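Local coordinates for protein glyceraldehyde-3-phosphate dehydrogenase (Sulfolobus solfataricus, PDB 1B7G) that catalyses the phosphorylating oxidation of D-glyceraldehyde 3-phosphate in glycolysis, using NADP in marked preference to NAD, at residues 73-78 / 91-96; 146-151 / 199-204; 218-223 / 279-284. The protein carries 1 engineered substitution. All coordinates share one frame; numbering follows the deposited sequence.

Contact 1: residues 73-78 / 91-96; sequences DLIKTS and AQYKPI. Unlike the reference sequence in segment 73-78: Asp-73 (reference Tyr).
Ile-75 reaches across to Ile-96 with the last carbon of its longer branch, CD1, which rests 4.0 Å from CG2, the short branch of Ile-96. The two isoleucines cross at about a right angle and meet methyl against methyl. Both hold CG1 anti to the carbonyl carbon, yet this common choice presents different branches: in Ile-75, with chi2 at 159°, the chain runs outward and delivers CD1, whereas Ile-96 offers the branch that lies anti to its own backbone N. The same CD1 of Ile-75 lies 4.4 Å from CD1 of Tyr-93, approaching the ring obliquely. One methyl thus sits against two residues of a single helix, a small apolar contact made by buried Ile-75 and two partly exposed partners.

The helices concerned, 71-77 and 89-99, belong to the Rossmann-type nucleotide-binding domain. Strand 80-83 joins them in sequence, and helix 89-99 is the crossover of the beta-alpha-beta unit that leads on to the adjacent parallel strand 103-106. Beneath the contact Ile-75 packs on Val-81, while Tyr-93 touches Asn-7 and Asp-83 in the neighbouring strand ends.

At the end of helix 71-77, Ser-78 leaves the helical path and grips the carbonyl O of Ile-75 from one face of its plane, through its N and, at 2.8 Å, its OG, the hydroxyl lying 25° from that plane. In the other helix Pro-95 has no N-H to give, and the N of Ile-96 makes merely a weak bond to Tyr-93 O, leaving the helix kinked at Pro-95 and Ile-96.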
loop_
_atom_site.group_PDB
_atom_site.type_symbol
_atom_site.label_atom_id
_atom_site.label_comp_id
_atom_site.label_asym_id
_atom_site.label_seq_id
_atom_site.Cartn_x
_atom_site.Cartn_y
_atom_site.Cartn_z
ATOM N N ASP A 73 17.885 -21.506 19.733
ATOM C CA ASP A 73 19.039 -20.622 19.817
ATOM C C ASP A 73 18.574 -19.178 19.997
ATOM O O ASP A 73 19.023 -18.509 20.946
ATOM C CB ASP A 73 19.901 -20.705 18.557
ATOM C CG ASP A 73 20.701 -22.015 18.535
ATOM O OD1 ASP A 73 20.958 -22.554 19.620
ATOM O OD2 ASP A 73 20.994 -22.477 17.431
ATOM N N LEU A 74 17.673 -18.771 19.098
ATOM C CA LEU A 74 17.130 -17.412 19.079
ATOM C C LEU A 74 16.508 -17.110 20.428
ATOM O O LEU A 74 16.763 -16.082 21.038
ATOM C CB LEU A 74 16.093 -17.226 17.952
ATOM C CG LEU A 74 15.248 -15.950 17.995
ATOM C CD1 LEU A 74 16.104 -14.695 17.852
ATOM C CD2 LEU A 74 14.167 -15.922 16.906
ATOM N N ILE A 75 15.765 -18.106 20.936
ATOM C CA ILE A 75 15.124 -18.000 22.230
ATOM C C ILE A 75 16.135 -17.806 23.342
ATOM O O ILE A 75 16.025 -16.870 24.145
ATOM C CB ILE A 75 14.200 -19.224 22.500
ATOM C CG1 ILE A 75 13.062 -19.216 21.480
ATOM C CG2 ILE A 75 13.634 -19.079 23.912
ATOM C CD1 ILE A 75 12.364 -20.537 21.262
ATOM N N LYS A 76 17.160 -18.670 23.371
ATOM C CA LYS A 76 18.219 -18.601 24.369
ATOM C C LYS A 76 18.940 -17.259 24.366
ATOM O O LYS A 76 19.202 -16.667 25.433
ATOM C CB LYS A 76 19.221 -19.757 24.180
ATOM C CG LYS A 76 18.807 -21.103 24.714
ATOM C CD LYS A 76 19.649 -22.294 24.290
ATOM C CE LYS A 76 19.046 -23.101 23.165
ATOM N NZ LYS A 76 19.819 -24.319 22.793
ATOM N N THR A 77 19.199 -16.708 23.196
ATOM C CA THR A 77 19.856 -15.411 23.051
ATOM C C THR A 77 19.031 -14.216 23.450
ATOM O O THR A 77 19.573 -13.145 23.806
ATOM C CB THR A 77 20.259 -15.227 21.561
ATOM O OG1 THR A 77 20.991 -16.373 21.157
ATOM C CG2 THR A 77 21.087 -13.980 21.329
ATOM N N SER A 78 17.689 -14.298 23.402
ATOM C CA SER A 78 16.923 -13.095 23.756
ATOM C C SER A 78 16.727 -13.020 25.252
ATOM O O SER A 78 16.995 -13.983 25.994
ATOM C CB SER A 78 15.556 -13.197 23.027
ATOM O OG SER A 78 14.870 -14.340 23.534
ATOM N N ALA A 91 0.994 -21.852 21.742
ATOM C CA ALA A 91 0.814 -22.860 22.758
ATOM C C ALA A 91 1.812 -24.005 22.590
ATOM O O ALA A 91 2.147 -24.684 23.553
ATOM C CB ALA A 91 -0.616 -23.423 22.656
ATOM N N GLN A 92 2.237 -24.245 21.364
ATOM C CA GLN A 92 3.250 -25.258 21.088
ATOM C C GLN A 92 4.609 -24.745 21.538
ATOM O O GLN A 92 5.379 -25.531 22.067
ATOM C CB GLN A 92 3.260 -25.611 19.608
ATOM C CG GLN A 92 1.952 -26.284 19.163
ATOM C CD GLN A 92 1.986 -26.642 17.692
ATOM O OE1 GLN A 92 3.053 -26.770 17.085
ATOM N NE2 GLN A 92 0.810 -26.817 17.097
ATOM N N TYR A 93 4.872 -23.431 21.427
ATOM C CA TYR A 93 6.125 -22.888 21.917
ATOM C C TYR A 93 6.098 -22.558 23.405
ATOM O O TYR A 93 7.164 -22.511 24.036
ATOM C CB TYR A 93 6.580 -21.666 21.124
ATOM C CG TYR A 93 7.270 -22.027 19.835
ATOM C CD1 TYR A 93 8.623 -22.375 19.842
ATOM C CD2 TYR A 93 6.595 -22.010 18.629
ATOM C CE1 TYR A 93 9.265 -22.722 18.667
ATOM C CE2 TYR A 93 7.226 -22.355 17.452
ATOM C CZ TYR A 93 8.567 -22.708 17.483
ATOM O OH TYR A 93 9.196 -23.027 16.311
ATOM N N LYS A 94 4.917 -22.427 24.030
ATOM C CA LYS A 94 4.893 -22.090 25.455
ATOM C C LYS A 94 5.788 -22.944 26.334
ATOM O O LYS A 94 6.620 -22.425 27.095
ATOM C CB LYS A 94 3.448 -21.960 25.938
ATOM C CG LYS A 94 3.296 -21.713 27.429
ATOM C CD LYS A 94 3.956 -20.417 27.851
ATOM C CE LYS A 94 3.877 -20.233 29.364
ATOM N NZ LYS A 94 2.508 -20.349 29.897
ATOM N N PRO A 95 5.743 -24.257 26.298
ATOM C CA PRO A 95 6.626 -25.107 27.088
ATOM C C PRO A 95 8.102 -24.880 26.783
ATOM O O PRO A 95 8.938 -24.927 27.700
ATOM C CB PRO A 95 6.195 -26.522 26.753
ATOM C CG PRO A 95 5.402 -26.434 25.497
ATOM C CD PRO A 95 4.784 -25.061 25.483
ATOM N N ILE A 96 8.478 -24.608 25.542
ATOM C CA ILE A 96 9.877 -24.310 25.199
ATOM C C ILE A 96 10.369 -23.031 25.838
ATOM O O ILE A 96 11.414 -22.992 26.516
ATOM C CB ILE A 96 10.038 -24.314 23.670
ATOM C CG1 ILE A 96 9.717 -25.721 23.152
ATOM C CG2 ILE A 96 11.435 -23.906 23.248
ATOM C CD1 ILE A 96 9.353 -25.827 21.705
#

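Contact 2: residues 146-151 / 199-204; sequences RTICTV and SVIRNL
No ring or other flat group enters where Ile-148 and Cys-149 meet Ile-201 and Leu-204; well away from the contact, the guanidinium of Arg-202 has CA of Ser-199 over the centre of one face, 3.7 Å above its plane. The contact itself is aliphatic and sulfur-lined. CD1 of Ile-201 settles beside two neighbours in sequence, 3.7 Å from Cys-149 SG and 3.8 Å from Ile-148 CG2. A fully extended chi2 (180°) carries that methyl as far from the Ile-201 backbone as the side chain allows. The longer branch of Ile-148 goes elsewhere: its CD1 meets Leu-204 CD2 tip to tip at 3.8 Å.

The type I beta turn from Ile-201 to Leu-204 is consistent with both residues facing the same helix. ND2 of Asn-198 bonds to the carbonyl O of both turn ends and so ties them together. Cys-149 is also tied covalently, since SG forms a disulfide with Cys-123, which fixes the sulfur against which Ile-201 rests.

Within the C-terminal domain the turn therefore lies against helix 139-152 just before strand 205-213 begins. Ile-148 and Leu-204 both continue onto Val-157 and Val-160 of strand 157-167, and Val-200 leans on Cys-123 of helix 121-128, to which the disulfide joins helix 139-152.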
loop_
_atom_site.group_PDB
_atom_site.type_symbol
_atom_site.label_atom_id
_atom_site.label_comp_id
_atom_site.label_asym_id
_atom_site.label_seq_id
_atom_site.Cartn_x
_atom_site.Cartn_y
_atom_site.Cartn_z
ATOM N N ARG A 146 -9.582 -0.263 23.443
ATOM C CA ARG A 146 -9.144 1.120 23.403
ATOM C C ARG A 146 -10.368 2.050 23.459
ATOM O O ARG A 146 -10.282 3.101 24.055
ATOM C CB ARG A 146 -8.328 1.501 22.181
ATOM C CG ARG A 146 -7.028 0.657 22.042
ATOM C CD ARG A 146 -6.249 1.367 20.895
ATOM N NE ARG A 146 -4.995 0.642 20.653
ATOM C CZ ARG A 146 -4.404 0.606 19.453
ATOM N NH1 ARG A 146 -4.905 1.306 18.432
ATOM N NH2 ARG A 146 -3.291 -0.098 19.339
ATOM N N THR A 147 -11.407 1.689 22.689
ATOM C CA THR A 147 -12.601 2.546 22.667
ATOM C C THR A 147 -13.303 2.509 24.028
ATOM O O THR A 147 -13.580 3.586 24.533
ATOM C CB THR A 147 -13.565 2.066 21.545
ATOM O OG1 THR A 147 -12.813 2.015 20.317
ATOM C CG2 THR A 147 -14.766 2.960 21.447
ATOM N N ILE A 148 -13.497 1.364 24.628
ATOM C CA ILE A 148 -14.170 1.232 25.928
ATOM C C ILE A 148 -13.372 1.864 27.076
ATOM O O ILE A 148 -13.914 2.655 27.868
ATOM C CB ILE A 148 -14.435 -0.242 26.270
ATOM C CG1 ILE A 148 -15.344 -0.992 25.295
ATOM C CG2 ILE A 148 -15.033 -0.318 27.685
ATOM C CD1 ILE A 148 -15.290 -2.504 25.478
ATOM N N CYS A 149 -12.072 1.599 27.184
ATOM C CA CYS A 149 -11.288 2.243 28.281
ATOM C C CYS A 149 -11.169 3.732 28.113
ATOM O O CYS A 149 -11.398 4.487 29.089
ATOM C CB CYS A 149 -9.959 1.548 28.486
ATOM S SG CYS A 149 -10.073 -0.173 28.914
ATOM N N THR A 150 -11.177 4.271 26.888
ATOM C CA THR A 150 -11.238 5.702 26.681
ATOM C C THR A 150 -12.611 6.299 27.013
ATOM O O THR A 150 -12.649 7.359 27.683
ATOM C CB THR A 150 -10.885 6.111 25.231
ATOM O OG1 THR A 150 -9.590 5.563 24.937
ATOM C CG2 THR A 150 -10.929 7.605 25.021
ATOM N N VAL A 151 -13.718 5.721 26.566
ATOM C CA VAL A 151 -15.050 6.275 26.808
ATOM C C VAL A 151 -15.388 6.292 28.298
ATOM O O VAL A 151 -16.073 7.195 28.787
ATOM C CB VAL A 151 -16.155 5.556 26.022
ATOM C CG1 VAL A 151 -17.556 5.908 26.493
ATOM C CG2 VAL A 151 -16.054 5.940 24.504
ATOM N N SER A 199 -11.408 -10.762 29.330
ATOM C CA SER A 199 -10.133 -11.229 29.861
ATOM C C SER A 199 -9.295 -10.022 30.321
ATOM O O SER A 199 -8.288 -10.167 30.999
ATOM C CB SER A 199 -9.344 -11.929 28.743
ATOM O OG SER A 199 -8.782 -10.967 27.839
ATOM N N VAL A 200 -9.729 -8.844 29.951
ATOM C CA VAL A 200 -9.117 -7.553 30.181
ATOM C C VAL A 200 -9.957 -6.699 31.113
ATOM O O VAL A 200 -9.495 -6.243 32.158
ATOM C CB VAL A 200 -8.947 -6.838 28.824
ATOM C CG1 VAL A 200 -8.477 -5.398 28.934
ATOM C CG2 VAL A 200 -7.971 -7.629 27.946
ATOM N N ILE A 201 -11.253 -6.607 30.834
ATOM C CA ILE A 201 -12.211 -5.932 31.718
ATOM C C ILE A 201 -13.188 -6.991 32.227
ATOM O O ILE A 201 -14.202 -7.298 31.586
ATOM C CB ILE A 201 -12.983 -4.827 30.992
ATOM C CG1 ILE A 201 -12.029 -3.888 30.262
ATOM C CG2 ILE A 201 -13.858 -4.040 31.981
ATOM C CD1 ILE A 201 -12.717 -2.754 29.518
ATOM N N ARG A 202 -12.908 -7.544 33.390
ATOM C CA ARG A 202 -13.607 -8.688 33.930
ATOM C C ARG A 202 -15.097 -8.619 34.098
ATOM O O ARG A 202 -15.796 -9.602 33.758
ATOM C CB ARG A 202 -12.972 -9.087 35.285
ATOM C CG ARG A 202 -11.639 -9.812 35.165
ATOM C CD ARG A 202 -11.637 -10.796 34.032
ATOM N NE ARG A 202 -10.447 -11.597 33.852
ATOM C CZ ARG A 202 -10.464 -12.775 33.218
ATOM N NH1 ARG A 202 -11.602 -13.244 32.722
ATOM N NH2 ARG A 202 -9.357 -13.489 33.089
ATOM N N ASN A 203 -15.683 -7.517 34.570
ATOM C CA ASN A 203 -17.143 -7.652 34.805
ATOM C C ASN A 203 -17.998 -6.881 33.832
ATOM O O ASN A 203 -19.139 -6.492 34.156
ATOM C CB ASN A 203 -17.411 -7.246 36.264
ATOM C CG ASN A 203 -16.678 -8.156 37.245
ATOM O OD1 ASN A 203 -16.852 -9.376 37.218
ATOM N ND2 ASN A 203 -15.837 -7.574 38.091
ATOM N N LEU A 204 -17.486 -6.563 32.655
ATOM C CA LEU A 204 -18.259 -5.753 31.721
ATOM C C LEU A 204 -19.306 -6.638 31.032
ATOM O O LEU A 204 -18.959 -7.738 30.602
ATOM C CB LEU A 204 -17.374 -5.091 30.674
ATOM C CG LEU A 204 -18.156 -4.408 29.524
ATOM C CD1 LEU A 204 -19.009 -3.263 30.063
ATOM C CD2 LEU A 204 -17.144 -3.904 28.501
#

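Contact 3: residues 218-223 / 279-284; sequences MHMHFI and MIFSDS
Phe-281, whose ring meets Met-220 across the contact, has its carbonyl O gripped twice by Ser-284. The hydroxyl OG of Ser-284 donates to Phe-281 O at 2.6 Å, in the carbonyl plane and on a lone pair, and the Ser-284 N adds a second bond to the same oxygen. Ser-284 OG in turn accepts from the N of Met-295, so the break in strand 278-288 is tied to the adjacent strand 291-298.

The contact itself spans that intervening strand, joining side chains of 219-227 and 278-288, next-but-one neighbours in the mixed sheet of the C-terminal domain. Met-220 packs on Met-295 of the strand between and bends at chi3 (78°), bringing its CE 3.7 Å from CE1 of Phe-281. Its sulfur makes a Met-aromatic contact, SD lying 5.5 Å from the Phe-281 ring centroid and 50° off the normal, an oblique approach.

Met-218 and Met-279 form the second pair, crossing at about a right angle. The Met-218 chain is extended beyond CG, while that of Met-279 turns at chi3; SD of Met-218 meets CE of Met-279 at 3.6 Å, and the two methyl carbons CE are 3.8 Å apart. With an alanine in place of Met-218, the thioether end of Met-279 would probably lose its mate, leaving a gap and a methyl freer to turn.

His-219, between Met-218 and Met-220 in sequence, belongs to the catalytic site with Cys-139, and its ND1 bonds to Arg-167 N. Met-218 lies close to Gln-300, which by similarity binds NAD. Beside these polar groups the contact is made of thioethers and a ring, so its cohesion probably rests on dispersion and the Met-aromatic contact, with no hydrogen bond or salt bridge between the two segments.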
loop_
_atom_site.group_PDB
_atom_site.type_symbol
_atom_site.label_atom_id
_atom_site.label_comp_id
_atom_site.label_asym_id
_atom_site.label_seq_id
_atom_site.Cartn_x
_atom_site.Cartn_y
_atom_site.Cartn_z
ATOM N N MET A 218 -9.558 -3.719 5.740
ATOM C CA MET A 218 -9.789 -3.367 7.142
ATOM C C MET A 218 -11.099 -4.012 7.611
ATOM O O MET A 218 -12.000 -4.183 6.770
ATOM C CB MET A 218 -10.049 -1.851 7.209
ATOM C CG MET A 218 -8.808 -0.966 7.179
ATOM S SD MET A 218 -9.170 0.771 7.262
ATOM C CE MET A 218 -7.577 1.447 6.697
ATOM N N HIS A 219 -11.186 -4.180 8.909
ATOM C CA HIS A 219 -12.410 -4.561 9.570
ATOM C C HIS A 219 -13.195 -3.294 9.883
ATOM O O HIS A 219 -12.593 -2.215 9.934
ATOM C CB HIS A 219 -12.101 -5.199 10.930
ATOM C CG HIS A 219 -11.221 -6.393 10.913
ATOM N ND1 HIS A 219 -11.476 -7.521 10.187
ATOM C CD2 HIS A 219 -10.056 -6.650 11.574
ATOM C CE1 HIS A 219 -10.568 -8.437 10.401
ATOM N NE2 HIS A 219 -9.678 -7.918 11.274
ATOM N N MET A 220 -14.472 -3.470 10.248
ATOM C CA MET A 220 -15.278 -2.410 10.761
ATOM C C MET A 220 -16.114 -2.886 11.948
ATOM O O MET A 220 -16.596 -4.019 12.022
ATOM C CB MET A 220 -16.212 -1.666 9.782
ATOM C CG MET A 220 -15.491 -0.556 9.013
ATOM S SD MET A 220 -16.560 0.450 8.006
ATOM C CE MET A 220 -17.280 1.515 9.299
ATOM N N HIS A 221 -16.279 -1.949 12.915
ATOM C CA HIS A 221 -17.113 -2.237 14.074
ATOM C C HIS A 221 -18.313 -1.279 14.150
ATOM O O HIS A 221 -18.245 -0.133 13.858
ATOM C CB HIS A 221 -16.404 -2.137 15.443
ATOM C CG HIS A 221 -15.252 -3.096 15.602
ATOM N ND1 HIS A 221 -14.837 -3.528 16.862
ATOM C CD2 HIS A 221 -14.451 -3.683 14.711
ATOM C CE1 HIS A 221 -13.809 -4.388 16.667
ATOM N NE2 HIS A 221 -13.559 -4.457 15.393
ATOM N N PHE A 222 -19.416 -1.841 14.678
ATOM C CA PHE A 222 -20.624 -0.983 14.808
ATOM C C PHE A 222 -21.109 -1.181 16.240
ATOM O O PHE A 222 -21.330 -2.332 16.638
ATOM C CB PHE A 222 -21.694 -1.373 13.799
ATOM C CG PHE A 222 -21.212 -1.289 12.367
ATOM C CD1 PHE A 222 -21.169 -0.069 11.720
ATOM C CD2 PHE A 222 -20.746 -2.412 11.711
ATOM C CE1 PHE A 222 -20.696 0.012 10.415
ATOM C CE2 PHE A 222 -20.266 -2.335 10.407
ATOM C CZ PHE A 222 -20.248 -1.116 9.762
ATOM N N ILE A 223 -21.005 -0.124 17.040
ATOM C CA ILE A 223 -21.139 -0.397 18.471
ATOM C C ILE A 223 -22.150 0.470 19.202
ATOM O O ILE A 223 -22.549 1.512 18.773
ATOM C CB ILE A 223 -19.815 -0.255 19.250
ATOM C CG1 ILE A 223 -19.419 1.223 19.228
ATOM C CG2 ILE A 223 -18.696 -1.126 18.706
ATOM C CD1 ILE A 223 -18.455 1.520 20.382
ATOM N N MET A 279 -9.994 3.902 13.879
ATOM C CA MET A 279 -10.470 4.974 13.030
ATOM C C MET A 279 -11.970 5.241 13.228
ATOM O O MET A 279 -12.798 4.518 12.650
ATOM C CB MET A 279 -10.215 4.663 11.545
ATOM C CG MET A 279 -8.759 4.725 11.112
ATOM S SD MET A 279 -8.397 3.675 9.687
ATOM C CE MET A 279 -8.067 2.126 10.419
ATOM N N ILE A 280 -12.322 6.161 14.121
ATOM C CA ILE A 280 -13.730 6.405 14.429
ATOM C C ILE A 280 -14.319 7.430 13.469
ATOM O O ILE A 280 -13.762 8.511 13.275
ATOM C CB ILE A 280 -13.936 6.895 15.872
ATOM C CG1 ILE A 280 -13.495 5.813 16.861
ATOM C CG2 ILE A 280 -15.405 7.294 16.102
ATOM C CD1 ILE A 280 -13.529 6.205 18.310
ATOM N N PHE A 281 -15.435 7.056 12.845
ATOM C CA PHE A 281 -16.145 7.975 11.949
ATOM C C PHE A 281 -16.885 9.011 12.770
ATOM O O PHE A 281 -17.819 8.680 13.510
ATOM C CB PHE A 281 -17.112 7.172 11.035
ATOM C CG PHE A 281 -16.285 6.383 10.031
ATOM C CD1 PHE A 281 -15.766 5.146 10.357
ATOM C CD2 PHE A 281 -16.006 6.951 8.794
ATOM C CE1 PHE A 281 -15.021 4.450 9.439
ATOM C CE2 PHE A 281 -15.231 6.257 7.866
ATOM C CZ PHE A 281 -14.738 5.023 8.209
ATOM N N SER A 282 -16.381 10.247 12.756
ATOM C CA SER A 282 -16.896 11.310 13.584
ATOM C C SER A 282 -18.339 11.702 13.338
ATOM O O SER A 282 -19.042 11.939 14.348
ATOM C CB SER A 282 -16.001 12.571 13.542
ATOM O OG SER A 282 -16.118 13.257 12.324
ATOM N N ASP A 283 -18.881 11.497 12.151
ATOM C CA ASP A 283 -20.304 11.705 11.912
ATOM C C ASP A 283 -21.127 10.561 12.493
ATOM O O ASP A 283 -22.340 10.749 12.621
ATOM C CB ASP A 283 -20.585 11.764 10.396
ATOM C CG ASP A 283 -20.238 13.092 9.776
ATOM O OD1 ASP A 283 -19.673 13.973 10.457
ATOM O OD2 ASP A 283 -20.526 13.290 8.574
ATOM N N SER A 284 -20.497 9.445 12.843
ATOM C CA SER A 284 -21.144 8.298 13.402
ATOM C C SER A 284 -21.475 8.472 14.950
ATOM O O SER A 284 -22.296 7.718 15.434
ATOM C CB SER A 284 -20.405 6.994 13.219
ATOM O OG SER A 284 -19.392 6.769 14.164
#

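In the fold
From the N terminus, the chain first closes contact 1, a short excursion of 12 residues through strand 80-83 that brings two helices of the nucleotide-binding domain into contact. Contact 2 follows within the C-terminal domain, where 47 intervening residues return the chain to helix 139-152. After strand 205-213 contact 3 opens, and its 55-residue excursion bridges two strands of the mixed sheet. The three loops run in series, so none nests in or crosses another. Contacts 2 and 3 nevertheless touch, Thr-147 CG2 lying 4.1 Å from Ile-223 CD1, a packing contact between helix 139-152 and strand 219-227. Contact 1 stands apart, its centre about 38 Å from that of contact 3.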